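Acinetobacter secreted protease CpaA (Acinetobacter nosocomialis M2, PDB 6O38) is a zinc-dependent metalloprotease with a reprolysin-like catalytic domain, probably exported through the type II secretion system with the aid of its chaperone CpaB. Local coordinates at residues 95-109 / 118-132. Sequence-based numbering, arbitrary orientation.
Sequences LATVSPTTGSNYELI and KVLIQDDKWAQTIAL
Val98 and Val119 lie side by side on parallel strands, CG1 of Val98 3.8 Å from CG2 of Val119. The same CG2 of Val119 meets CG2 of Ile109 tip to tip, also at 3.8 Å, so one methyl of the first pair reaches the residue that follows strand 106-108. Between the two strand pairs sits Pro100: its CB packs on CB of Ala127 at 3.9 Å, and its CG lies near CG1 of Ile121 and CG2 of Ile130. Backbone bonds join 96-98 to 118-121 and 106-108 to 129-131. Where the first pair ends, OG of Ser99 donates to O of Leu120 over 2.8 Å; chi1 of -57° turns OG away from its own carbonyl carbon and onto Leu120 O. On the face carrying Tyr106, its ring packs against CB of Ala131, CZ to CB 3.8 Å, and its OH makes a weak hydrogen bond to Asp155. Gln128 N, bonded to Ser104 O, lies 3.5 Å above the plane of the Trp126 ring, toward its rim. The loop 99-105 is held at Thr101 and Thr102 by the carboxylate of Glu107, extended with CG anti to the backbone N (chi1 180°). Its OE2 takes Thr101 N and its OE1 takes both Thr102 N and Thr102 OG1, which reach OE1 from one face of the carboxylate. Behind the second segment, strands 141-146 and 152-154 continue the same layering. Such successive parallel pairs, joined by short loops, resemble neighbouring rungs of a beta-solenoid, here in the region of StcE-type beta-sandwich repeats, remote from the zinc site.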
loop_
_atom_site.group_PDB
_atom_site.type_symbol
_atom_site.label_atom_id
_atom_site.label_comp_id
_atom_site.label_asym_id
_atom_site.label_seq_id
_atom_site.Cartn_x
_atom_site.Cartn_y
_atom_site.Cartn_z
ATOM N N LEU A 95 -4.094 -30.045 -6.150
ATOM C CA LEU A 95 -5.394 -29.396 -6.232
ATOM C C LEU A 95 -6.361 -30.204 -7.091
ATOM O O LEU A 95 -5.955 -30.952 -7.985
ATOM C CB LEU A 95 -5.254 -27.985 -6.804
ATOM C CG LEU A 95 -4.342 -27.029 -6.035
ATOM C CD1 LEU A 95 -4.235 -25.693 -6.752
ATOM C CD2 LEU A 95 -4.841 -26.841 -4.611
ATOM N N ALA A 96 -7.651 -30.048 -6.799
ATOM C CA ALA A 96 -8.697 -30.645 -7.622
ATOM C C ALA A 96 -8.641 -30.076 -9.034
ATOM O O ALA A 96 -8.792 -28.865 -9.231
ATOM C CB ALA A 96 -10.067 -30.394 -6.995
ATOM N N THR A 97 -8.424 -30.946 -10.014
ATOM C CA THR A 97 -8.213 -30.540 -11.397
ATOM C C THR A 97 -9.456 -30.835 -12.227
ATOM O O THR A 97 -10.033 -31.924 -12.128
ATOM C CB THR A 97 -7.000 -31.257 -11.994
ATOM O OG1 THR A 97 -5.850 -31.019 -11.172
ATOM C CG2 THR A 97 -6.721 -30.755 -13.401
ATOM N N VAL A 98 -9.864 -29.861 -13.038
ATOM C CA VAL A 98 -10.943 -30.023 -14.004
ATOM C C VAL A 98 -10.441 -29.520 -15.351
ATOM O O VAL A 98 -9.686 -28.543 -15.418
ATOM C CB VAL A 98 -12.225 -29.278 -13.565
ATOM C CG1 VAL A 98 -11.977 -27.779 -13.460
ATOM C CG2 VAL A 98 -13.375 -29.574 -14.519
ATOM N N SER A 99 -10.839 -30.198 -16.422
ATOM C CA SER A 99 -10.350 -29.862 -17.748
ATOM C C SER A 99 -11.494 -29.808 -18.748
ATOM O O SER A 99 -12.505 -30.498 -18.582
ATOM C CB SER A 99 -9.309 -30.886 -18.224
ATOM O OG SER A 99 -8.233 -30.987 -17.308
ATOM N N PRO A 100 -11.363 -28.992 -19.794
ATOM C CA PRO A 100 -12.322 -29.061 -20.900
ATOM C C PRO A 100 -12.221 -30.400 -21.612
ATOM O O PRO A 100 -11.129 -30.939 -21.804
ATOM C CB PRO A 100 -11.900 -27.904 -21.812
ATOM C CG PRO A 100 -10.462 -27.672 -21.482
ATOM C CD PRO A 100 -10.342 -27.954 -20.014
ATOM N N THR A 101 -13.373 -30.939 -22.008
ATOM C CA THR A 101 -13.425 -32.262 -22.610
ATOM C C THR A 101 -13.875 -32.258 -24.061
ATOM O O THR A 101 -13.616 -33.238 -24.768
ATOM C CB THR A 101 -14.360 -33.183 -21.810
ATOM O OG1 THR A 101 -15.676 -32.619 -21.775
ATOM C CG2 THR A 101 -13.848 -33.351 -20.386
ATOM N N THR A 102 -14.533 -31.201 -24.522
ATOM C CA THR A 102 -14.966 -31.083 -25.907
ATOM C C THR A 102 -13.959 -30.235 -26.671
ATOM O O THR A 102 -13.587 -29.148 -26.215
ATOM C CB THR A 102 -16.360 -30.461 -25.999
ATOM O OG1 THR A 102 -16.264 -29.043 -25.810
ATOM C CG2 THR A 102 -17.274 -31.046 -24.934
ATOM N N GLY A 103 -13.530 -30.726 -27.829
ATOM C CA GLY A 103 -12.564 -30.012 -28.644
ATOM C C GLY A 103 -13.170 -28.867 -29.431
ATOM O O GLY A 103 -12.624 -28.452 -30.457
ATOM N N SER A 104 -14.296 -28.343 -28.952
ATOM C CA SER A 104 -15.062 -27.345 -29.685
ATOM C C SER A 104 -14.501 -25.947 -29.425
ATOM O O SER A 104 -13.416 -25.772 -28.865
ATOM C CB SER A 104 -16.538 -27.441 -29.307
ATOM O OG SER A 104 -16.762 -26.919 -28.008
ATOM N N ASN A 105 -15.255 -24.927 -29.839
ATOM C CA ASN A 105 -14.809 -23.543 -29.750
ATOM C C ASN A 105 -15.154 -22.872 -28.428
ATOM O O ASN A 105 -14.536 -21.858 -28.086
ATOM C CB ASN A 105 -15.410 -22.722 -30.896
ATOM C CG ASN A 105 -14.560 -22.762 -32.151
ATOM O OD1 ASN A 105 -13.331 -22.732 -32.084
ATOM N ND2 ASN A 105 -15.213 -22.833 -33.306
ATOM N N TYR A 106 -16.118 -23.403 -27.680
ATOM C CA TYR A 106 -16.542 -22.779 -26.433
ATOM C C TYR A 106 -16.997 -23.862 -25.468
ATOM O O TYR A 106 -17.790 -24.732 -25.841
ATOM C CB TYR A 106 -17.672 -21.773 -26.684
ATOM C CG TYR A 106 -18.121 -21.008 -25.457
ATOM C CD1 TYR A 106 -19.112 -21.510 -24.623
ATOM C CD2 TYR A 106 -17.562 -19.777 -25.142
ATOM C CE1 TYR A 106 -19.527 -20.812 -23.504
ATOM C CE2 TYR A 106 -17.972 -19.072 -24.026
ATOM C CZ TYR A 106 -18.955 -19.594 -23.211
ATOM O OH TYR A 106 -19.365 -18.893 -22.100
ATOM N N GLU A 107 -16.492 -23.807 -24.238
ATOM C CA GLU A 107 -16.861 -24.784 -23.221
ATOM C C GLU A 107 -16.879 -24.114 -21.857
ATOM O O GLU A 107 -15.893 -23.491 -21.455
ATOM C CB GLU A 107 -15.891 -25.970 -23.215
ATOM C CG GLU A 107 -16.217 -27.020 -22.165
ATOM C CD GLU A 107 -15.521 -28.340 -22.425
ATOM O OE1 GLU A 107 -14.858 -28.466 -23.475
ATOM O OE2 GLU A 107 -15.636 -29.250 -21.577
ATOM N N LEU A 108 -18.002 -24.243 -21.155
ATOM C CA LEU A 108 -18.087 -23.801 -19.772
ATOM C C LEU A 108 -17.438 -24.827 -18.850
ATOM O O LEU A 108 -17.661 -26.032 -18.987
ATOM C CB LEU A 108 -19.543 -23.586 -19.366
ATOM C CG LEU A 108 -19.759 -23.050 -17.949
ATOM C CD1 LEU A 108 -19.038 -21.726 -17.752
ATOM C CD2 LEU A 108 -21.232 -22.903 -17.657
ATOM N N ILE A 109 -16.637 -24.338 -17.915
ATOM C CA ILE A 109 -15.884 -25.201 -16.998
ATOM C C ILE A 109 -16.737 -25.422 -15.758
ATOM O O ILE A 109 -17.124 -24.439 -15.103
ATOM C CB ILE A 109 -14.531 -24.580 -16.634
ATOM C CG1 ILE A 109 -13.608 -24.554 -17.853
ATOM C CG2 ILE A 109 -13.887 -25.347 -15.490
ATOM C CD1 ILE A 109 -13.418 -25.908 -18.505
ATOM N N LYS A 118 -8.171 -26.154 -9.729
ATOM C CA LYS A 118 -7.255 -25.957 -10.844
ATOM C C LYS A 118 -7.952 -26.312 -12.148
ATOM O O LYS A 118 -8.516 -27.403 -12.278
ATOM C CB LYS A 118 -5.991 -26.804 -10.678
ATOM C CG LYS A 118 -5.035 -26.723 -11.857
ATOM C CD LYS A 118 -3.651 -27.231 -11.487
ATOM C CE LYS A 118 -3.251 -28.421 -12.345
ATOM N NZ LYS A 118 -1.791 -28.431 -12.638
ATOM N N VAL A 119 -7.913 -25.392 -13.108
ATOM C CA VAL A 119 -8.378 -25.651 -14.466
ATOM C C VAL A 119 -7.147 -25.845 -15.340
ATOM O O VAL A 119 -6.354 -24.914 -15.528
ATOM C CB VAL A 119 -9.262 -24.507 -14.990
ATOM C CG1 VAL A 119 -9.625 -24.745 -16.447
ATOM C CG2 VAL A 119 -10.517 -24.384 -14.143
ATOM N N LEU A 120 -6.988 -27.051 -15.877
ATOM C CA LEU A 120 -5.776 -27.453 -16.576
ATOM C C LEU A 120 -6.130 -27.833 -18.009
ATOM O O LEU A 120 -7.020 -28.660 -18.234
ATOM C CB LEU A 120 -5.100 -28.602 -15.815
ATOM C CG LEU A 120 -3.867 -29.383 -16.277
ATOM C CD1 LEU A 120 -4.295 -30.695 -16.897
ATOM C CD2 LEU A 120 -2.969 -28.581 -17.219
ATOM N N ILE A 121 -5.434 -27.226 -18.969
ATOM C CA ILE A 121 -5.665 -27.441 -20.396
ATOM C C ILE A 121 -4.501 -28.235 -20.973
ATOM O O ILE A 121 -3.334 -27.893 -20.746
ATOM C CB ILE A 121 -5.836 -26.105 -21.139
ATOM C CG1 ILE A 121 -7.073 -25.364 -20.627
ATOM C CG2 ILE A 121 -5.928 -26.334 -22.639
ATOM C CD1 ILE A 121 -7.329 -24.055 -21.332
ATOM N N GLN A 122 -4.819 -29.290 -21.722
ATOM C CA GLN A 122 -3.826 -30.161 -22.334
ATOM C C GLN A 122 -4.104 -30.320 -23.825
ATOM O O GLN A 122 -5.141 -29.894 -24.342
ATOM C CB GLN A 122 -3.812 -31.547 -21.679
ATOM C CG GLN A 122 -3.803 -31.535 -20.172
ATOM C CD GLN A 122 -3.772 -32.930 -19.581
ATOM O OE1 GLN A 122 -4.732 -33.692 -19.711
ATOM N NE2 GLN A 122 -2.667 -33.273 -18.931
ATOM N N ASP A 123 -3.144 -30.950 -24.511
ATOM C CA ASP A 123 -3.301 -31.247 -25.932
ATOM C C ASP A 123 -4.550 -32.084 -26.181
ATOM O O ASP A 123 -5.300 -31.829 -27.132
ATOM C CB ASP A 123 -2.057 -31.962 -26.463
ATOM C CG ASP A 123 -0.946 -30.996 -26.837
ATOM O OD1 ASP A 123 -1.242 -29.792 -26.999
ATOM O OD2 ASP A 123 0.214 -31.435 -26.972
ATOM N N ASP A 124 -4.800 -33.072 -25.319
ATOM C CA ASP A 124 -5.922 -33.989 -25.466
ATOM C C ASP A 124 -7.180 -33.511 -24.751
ATOM O O ASP A 124 -8.253 -34.080 -24.978
ATOM C CB ASP A 124 -5.529 -35.379 -24.949
ATOM C CG ASP A 124 -4.986 -35.340 -23.528
ATOM O OD1 ASP A 124 -4.808 -34.226 -22.991
ATOM O OD2 ASP A 124 -4.720 -36.421 -22.951
ATOM N N LYS A 125 -7.081 -32.485 -23.905
ATOM C CA LYS A 125 -8.237 -31.883 -23.233
ATOM C C LYS A 125 -8.174 -30.378 -23.482
ATOM O O LYS A 125 -7.604 -29.629 -22.681
ATOM C CB LYS A 125 -8.266 -32.213 -21.739
ATOM C CG LYS A 125 -8.222 -33.700 -21.432
ATOM C CD LYS A 125 -8.335 -33.964 -19.943
ATOM C CE LYS A 125 -8.659 -35.417 -19.666
ATOM N NZ LYS A 125 -8.908 -35.637 -18.220
ATOM N N TRP A 126 -8.775 -29.933 -24.585
ATOM C CA TRP A 126 -8.569 -28.583 -25.085
ATOM C C TRP A 126 -9.889 -27.998 -25.566
ATOM O O TRP A 126 -10.811 -28.725 -25.941
ATOM C CB TRP A 126 -7.533 -28.570 -26.221
ATOM C CG TRP A 126 -7.319 -27.227 -26.855
ATOM C CD1 TRP A 126 -6.427 -26.269 -26.471
ATOM C CD2 TRP A 126 -8.015 -26.694 -27.988
ATOM N NE1 TRP A 126 -6.524 -25.173 -27.295
ATOM C CE2 TRP A 126 -7.494 -25.409 -28.233
ATOM C CE3 TRP A 126 -9.032 -27.180 -28.816
ATOM C CZ2 TRP A 126 -7.954 -24.604 -29.274
ATOM C CZ3 TRP A 126 -9.486 -26.381 -29.849
ATOM C CH2 TRP A 126 -8.948 -25.108 -30.069
ATOM N N ALA A 127 -9.960 -26.668 -25.552
ATOM C CA ALA A 127 -11.081 -25.924 -26.105
ATOM C C ALA A 127 -10.584 -24.548 -26.519
ATOM O O ALA A 127 -9.688 -23.984 -25.885
ATOM C CB ALA A 127 -12.234 -25.797 -25.102
ATOM N N GLN A 128 -11.172 -24.013 -27.593
ATOM C CA GLN A 128 -10.746 -22.712 -28.103
ATOM C C GLN A 128 -10.923 -21.623 -27.053
ATOM O O GLN A 128 -10.018 -20.813 -26.823
ATOM C CB GLN A 128 -11.527 -22.367 -29.373
ATOM C CG GLN A 128 -11.182 -21.017 -29.984
ATOM C CD GLN A 128 -9.814 -21.006 -30.637
ATOM O OE1 GLN A 128 -9.554 -21.768 -31.568
ATOM N NE2 GLN A 128 -8.931 -20.139 -30.154
ATOM N N THR A 129 -12.085 -21.590 -26.404
ATOM C CA THR A 129 -12.373 -20.599 -25.374
ATOM C C THR A 129 -13.039 -21.297 -24.201
ATOM O O THR A 129 -14.075 -21.947 -24.371
ATOM C CB THR A 129 -13.274 -19.482 -25.912
ATOM O OG1 THR A 129 -12.680 -18.907 -27.083
ATOM C CG2 THR A 129 -13.467 -18.400 -24.861
ATOM N N ILE A 130 -12.447 -21.166 -23.019
ATOM C CA ILE A 130 -13.023 -21.707 -21.795
ATOM C C ILE A 130 -13.611 -20.557 -20.996
ATOM O O ILE A 130 -13.090 -19.436 -20.999
ATOM C CB ILE A 130 -11.984 -22.493 -20.964
ATOM C CG1 ILE A 130 -10.785 -21.608 -20.620
ATOM C CG2 ILE A 130 -11.535 -23.738 -21.711
ATOM C CD1 ILE A 130 -10.158 -21.929 -19.280
ATOM N N ALA A 131 -14.716 -20.830 -20.311
ATOM C CA ALA A 131 -15.432 -19.824 -19.542
ATOM C C ALA A 131 -15.510 -20.261 -18.088
ATOM O O ALA A 131 -15.892 -21.399 -17.799
ATOM C CB ALA A 131 -16.837 -19.594 -20.104
ATOM N N LEU A 132 -15.131 -19.368 -17.185
ATOM C CA LEU A 132 -15.318 -19.660 -15.773
ATOM C C LEU A 132 -16.772 -19.405 -15.384
ATOM O O LEU A 132 -17.369 -18.421 -15.828
ATOM C CB LEU A 132 -14.392 -18.802 -14.915
ATOM C CG LEU A 132 -12.888 -19.004 -15.110
ATOM C CD1 LEU A 132 -12.103 -18.062 -14.212
ATOM C CD2 LEU A 132 -12.505 -20.451 -14.840
#